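Local coordinates for diaminopimelate decarboxylase (Aquifex aeolicus, PDB 2P3E), which probably catalyses the pyridoxal 5'-phosphate-dependent decarboxylation of meso-diaminopimelate to L-lysine, the last step of the diaminopimelate route to lysine, at residues V23-L28 with A288-T293; A392-E397 with V401-K406. All coordinates share one frame; numbering follows the deposited sequence.

Contact 1: residues V23-L28 with A288-T293; sequences VSLKEL and AGILIT
Leu25 meets Ile290 and Ile292 where the first turn of helix 25-32 packs on strand 289-301. This is helix-on-sheet packing in the beta domain that accompanies the pyridoxal-binding barrel in this decarboxylase family, away from the annotated sites. The contact between the segments is apolar and made by three buried side chains.

Leu25 supplies both of its methyls. Leu25 and Ile290 meet tip to tip, Leu25 CD1 3.3 Å from Ile290 CD1. That is tighter than usual van der Waals contact, so the exact placing of these methyls is a little doubtful. Leu25 CD2 is 3.7 Å from CD1 of Ile292, and the two side chains run at a slant to each other. Leu25 CD2 also lies 3.8 Å from Ile290 CD1, so the leucine fork rests against both isoleucines. Ile290 and Ile292 are two apart in an extended strand and present their side chains on the same face. The bend at chi2 (-53°) turns Ile292 CD1 to the leucine; Ile292 CG1 also lies beside Leu25 CD2. Leu18, Ile20 and Val38 also pack on Leu25. Val38 belongs to strand 36-40, which pairs with strand 289-301, Ile290 bonding to Val38 by the backbone.

The polar bonds stay within the helix start or lead outward. Lys26 leaves the helix away from the strand at CB, and its NZ forms a salt bridge with Glu332. Leu25 also shares a backbone hydrogen bond with Leu18 of strand 17-20, which ties the helix start to the small antiparallel sheet. Ser24 is the N-cap residue. Ser24 O accepts from Leu28 N at 3.1 Å, the first-turn helical bond. The serine side chain caps the same turn: Glu27 N donates to Ser24 OG over 3.1 Å, almost straight at 172°.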
# COMPACT_ATOMS: atom_id res chain seq x y z
N VAL B 23 25.80 -12.02 -11.41
CA VAL B 23 25.05 -11.29 -12.43
C VAL B 23 25.07 -9.79 -12.13
O VAL B 23 24.77 -9.37 -11.01
CB VAL B 23 23.57 -11.80 -12.56
CG1 VAL B 23 22.85 -11.05 -13.69
CG2 VAL B 23 23.53 -13.29 -12.83
N SER B 24 25.45 -9.01 -13.13
CA SER B 24 25.59 -7.56 -12.99
C SER B 24 24.20 -6.95 -12.80
O SER B 24 23.30 -7.21 -13.58
CB SER B 24 26.23 -7.00 -14.27
OG SER B 24 25.98 -5.62 -14.40
N LEU B 25 24.04 -6.12 -11.77
CA LEU B 25 22.79 -5.39 -11.56
C LEU B 25 22.54 -4.36 -12.64
O LEU B 25 21.39 -4.11 -13.01
CB LEU B 25 22.76 -4.75 -10.16
CG LEU B 25 22.50 -5.88 -9.15
CD1 LEU B 25 22.81 -5.41 -7.80
CD2 LEU B 25 21.06 -6.45 -9.22
N LYS B 26 23.60 -3.76 -13.17
CA LYS B 26 23.42 -2.83 -14.29
C LYS B 26 22.86 -3.52 -15.54
O LYS B 26 21.95 -2.99 -16.18
CB LYS B 26 24.71 -2.06 -14.60
CG LYS B 26 24.54 -1.04 -15.71
CD LYS B 26 25.77 -0.14 -15.82
CE LYS B 26 25.55 0.97 -16.82
NZ LYS B 26 26.84 1.68 -17.13
N GLU B 27 23.38 -4.70 -15.87
CA GLU B 27 22.81 -5.45 -16.99
C GLU B 27 21.35 -5.83 -16.76
O GLU B 27 20.53 -5.72 -17.66
CB GLU B 27 23.63 -6.70 -17.32
CG GLU B 27 23.23 -7.33 -18.70
CD GLU B 27 23.56 -6.42 -19.92
OE1 GLU B 27 24.67 -5.83 -20.00
OE2 GLU B 27 22.69 -6.29 -20.81
N LEU B 28 21.03 -6.31 -15.56
CA LEU B 28 19.64 -6.64 -15.23
C LEU B 28 18.72 -5.43 -15.38
O LEU B 28 17.64 -5.55 -15.94
CB LEU B 28 19.53 -7.23 -13.81
CG LEU B 28 20.09 -8.64 -13.65
CD1 LEU B 28 20.14 -8.97 -12.19
CD2 LEU B 28 19.24 -9.67 -14.41
N ALA B 288 17.38 -11.41 0.95
CA ALA B 288 17.41 -12.17 -0.31
C ALA B 288 17.09 -11.28 -1.51
O ALA B 288 17.49 -11.59 -2.64
CB ALA B 288 16.39 -13.31 -0.25
N GLY B 289 16.36 -10.19 -1.26
CA GLY B 289 15.88 -9.33 -2.33
C GLY B 289 16.44 -7.93 -2.25
O GLY B 289 16.63 -7.37 -1.15
N ILE B 290 16.71 -7.35 -3.42
CA ILE B 290 17.14 -5.96 -3.50
C ILE B 290 16.31 -5.24 -4.56
O ILE B 290 15.85 -5.85 -5.53
CB ILE B 290 18.67 -5.81 -3.75
CG1 ILE B 290 19.07 -6.29 -5.14
CG2 ILE B 290 19.51 -6.54 -2.70
CD1 ILE B 290 20.48 -5.92 -5.46
N LEU B 291 16.10 -3.94 -4.36
CA LEU B 291 15.31 -3.16 -5.28
C LEU B 291 16.24 -2.23 -6.07
O LEU B 291 16.97 -1.43 -5.47
CB LEU B 291 14.24 -2.35 -4.55
CG LEU B 291 13.37 -1.36 -5.36
CD1 LEU B 291 12.58 -2.08 -6.45
CD2 LEU B 291 12.42 -0.61 -4.40
N ILE B 292 16.21 -2.36 -7.39
CA ILE B 292 17.02 -1.52 -8.27
C ILE B 292 16.16 -0.41 -8.83
O ILE B 292 15.04 -0.65 -9.31
CB ILE B 292 17.65 -2.29 -9.47
CG1 ILE B 292 18.37 -3.58 -9.00
CG2 ILE B 292 18.60 -1.37 -10.29
CD1 ILE B 292 19.42 -3.38 -7.88
N THR B 293 16.69 0.81 -8.76
CA THR B 293 15.96 1.97 -9.22
C THR B 293 16.89 2.90 -9.99
O THR B 293 18.07 2.96 -9.72
CB THR B 293 15.25 2.70 -8.02
OG1 THR B 293 14.49 3.81 -8.51
CG2 THR B 293 16.25 3.19 -6.96

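Contact 2: residues A392-E397 with V401-K406; sequences AEVLVE and VKLIRK
The flat carboxylate of Glu393 lies beside Arg405 on one face of an antiparallel beta hairpin, strands 392-397 and 400-405. Strand 392-397 pairs parallel with strand 36-40, so the hairpin extends the mixed sheet. Glu393 OE1 touches the aliphatic stem of the arginine, 3.4 Å from Arg405 CB and 3.5 Å from Arg405 CD. The guanidinium lies beyond, its plane turned 69° from the carboxylate. Arg405 CG is anti to the backbone N (chi1 -169°) and the chain runs extended to NE, which carries the charge past Glu393. Each group has other partners. Glu393 is hydrogen-bonded to Tyr39 and Asn69; Arg405 forms a salt bridge with Glu408 and donates to Ile413 O of the second subunit.

The hairpin contains a classic beta bulge. Ile404 and Arg405 both face Glu393, and both backbone N-H groups reach its carbonyl O from the same face of its plane. Ile404 N is 2.8 Å from Glu393 O, and Arg405 N is 3.1 Å from it. Past the bulge, Leu395 and Lys402 form a regular hydrogen-bonded pair.

The face bearing Val394, Val396, Val401 and Leu403 is apolar. Val394 CG1 meets Leu403 CD1 at 3.8 Å, and the two valines Val396 and Val401 lie side by side. Helix 25-32 covers this face with Leu28 and Phe32.

On the same face as Glu393, Leu395 runs alongside Lys402, Leu395 CD2 3.7 Å from Lys402 CE. A water then links the strands: it accepts from Lys402 NZ at 2.7 Å and donates to Glu397 OE1 at 2.6 Å.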
# COMPACT_ATOMS: atom_id res chain seq x y z
N ALA B 392 8.97 -5.48 -12.30
CA ALA B 392 9.34 -6.86 -12.65
C ALA B 392 10.11 -7.47 -11.45
O ALA B 392 10.71 -6.73 -10.66
CB ALA B 392 10.22 -6.90 -13.91
N GLU B 393 10.06 -8.79 -11.35
CA GLU B 393 10.85 -9.53 -10.37
C GLU B 393 11.72 -10.59 -11.09
O GLU B 393 11.23 -11.36 -11.90
CB GLU B 393 9.95 -10.22 -9.36
CG GLU B 393 9.19 -9.25 -8.41
CD GLU B 393 8.34 -10.02 -7.37
OE1 GLU B 393 7.40 -10.76 -7.75
OE2 GLU B 393 8.61 -9.87 -6.16
N VAL B 394 13.00 -10.65 -10.75
CA VAL B 394 13.91 -11.63 -11.36
C VAL B 394 14.61 -12.41 -10.26
O VAL B 394 14.84 -11.88 -9.17
CB VAL B 394 14.95 -10.97 -12.30
CG1 VAL B 394 14.26 -10.32 -13.51
CG2 VAL B 394 15.75 -9.91 -11.57
N LEU B 395 14.92 -13.66 -10.54
CA LEU B 395 15.59 -14.56 -9.60
C LEU B 395 16.92 -15.01 -10.21
O LEU B 395 16.95 -15.63 -11.29
CB LEU B 395 14.71 -15.78 -9.32
CG LEU B 395 15.27 -16.90 -8.41
CD1 LEU B 395 15.38 -16.43 -6.98
CD2 LEU B 395 14.36 -18.11 -8.51
N VAL B 396 18.01 -14.68 -9.53
CA VAL B 396 19.35 -14.99 -10.00
C VAL B 396 19.86 -16.26 -9.30
O VAL B 396 19.58 -16.48 -8.12
CB VAL B 396 20.31 -13.82 -9.77
CG1 VAL B 396 21.68 -14.15 -10.32
CG2 VAL B 396 19.81 -12.56 -10.47
N GLU B 397 20.55 -17.12 -10.05
CA GLU B 397 21.19 -18.30 -9.46
C GLU B 397 22.47 -18.61 -10.25
O GLU B 397 22.39 -18.93 -11.44
CB GLU B 397 20.25 -19.50 -9.50
CG GLU B 397 20.81 -20.75 -8.80
CD GLU B 397 19.79 -21.86 -8.71
OE1 GLU B 397 18.65 -21.63 -8.24
OE2 GLU B 397 20.12 -22.99 -9.10
N VAL B 401 19.63 -16.27 -14.84
CA VAL B 401 18.43 -15.56 -14.35
C VAL B 401 17.13 -16.15 -14.85
O VAL B 401 17.05 -16.64 -15.98
CB VAL B 401 18.44 -14.02 -14.66
CG1 VAL B 401 19.70 -13.38 -14.19
CG2 VAL B 401 18.25 -13.74 -16.16
N LYS B 402 16.10 -16.08 -14.01
CA LYS B 402 14.76 -16.37 -14.42
C LYS B 402 13.87 -15.16 -14.13
O LYS B 402 13.94 -14.55 -13.06
CB LYS B 402 14.22 -17.60 -13.67
CG LYS B 402 14.90 -18.91 -14.02
CD LYS B 402 14.26 -20.10 -13.27
CE LYS B 402 14.45 -19.92 -11.75
NZ LYS B 402 14.49 -21.20 -10.91
N LEU B 403 13.04 -14.80 -15.10
CA LEU B 403 12.02 -13.81 -14.86
C LEU B 403 10.90 -14.48 -14.06
O LEU B 403 10.32 -15.46 -14.52
CB LEU B 403 11.50 -13.23 -16.20
CG LEU B 403 10.45 -12.10 -16.15
CD1 LEU B 403 11.05 -10.85 -15.47
CD2 LEU B 403 10.01 -11.76 -17.57
N ILE B 404 10.66 -13.99 -12.83
CA ILE B 404 9.65 -14.64 -11.96
C ILE B 404 8.35 -13.80 -11.76
O ILE B 404 7.35 -14.29 -11.23
CB ILE B 404 10.26 -15.14 -10.61
CG1 ILE B 404 10.90 -13.98 -9.83
CG2 ILE B 404 11.30 -16.25 -10.87
CD1 ILE B 404 11.09 -14.27 -8.35
N ARG B 405 8.37 -12.55 -12.23
CA ARG B 405 7.16 -11.75 -12.41
C ARG B 405 7.39 -10.72 -13.50
O ARG B 405 8.31 -9.92 -13.40
CB ARG B 405 6.73 -11.05 -11.10
CG ARG B 405 5.32 -10.45 -11.21
CD ARG B 405 4.89 -9.69 -9.95
NE ARG B 405 3.60 -9.01 -10.20
CZ ARG B 405 2.41 -9.46 -9.83
NH1 ARG B 405 2.29 -10.60 -9.15
NH2 ARG B 405 1.33 -8.74 -10.09
N LYS B 406 6.56 -10.75 -14.54
CA LYS B 406 6.64 -9.75 -15.61
C LYS B 406 6.25 -8.39 -15.03
O LYS B 406 5.42 -8.32 -14.11
CB LYS B 406 5.70 -10.08 -16.76
CG LYS B 406 6.04 -11.40 -17.53
CD LYS B 406 4.94 -11.70 -18.60
CE LYS B 406 3.58 -12.04 -17.95
NZ LYS B 406 2.59 -12.71 -18.89
O HOH W 1 16.60 -20.46 -9.37

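How the contacts relate
The centres of contacts 1 and 2 lie about 10 Å apart, and both reach the same mixed sheet. Strand 36-40 sits between them: it pairs antiparallel with strand 289-301 and parallel with strand 392-397. Helix 25-32 lies on this part of the sheet and serves both contacts. Leu25 faces the isoleucines of contact 1, while Leu28 CD2 lies 3.8 Å from Val401 CG1 of contact 2. Both segments of contact 1 precede those of contact 2, and the residues between its two segments include the parallel strands of the pyridoxal-binding barrel. N-terminal and C-terminal elements thus meet in one beta domain beside that barrel.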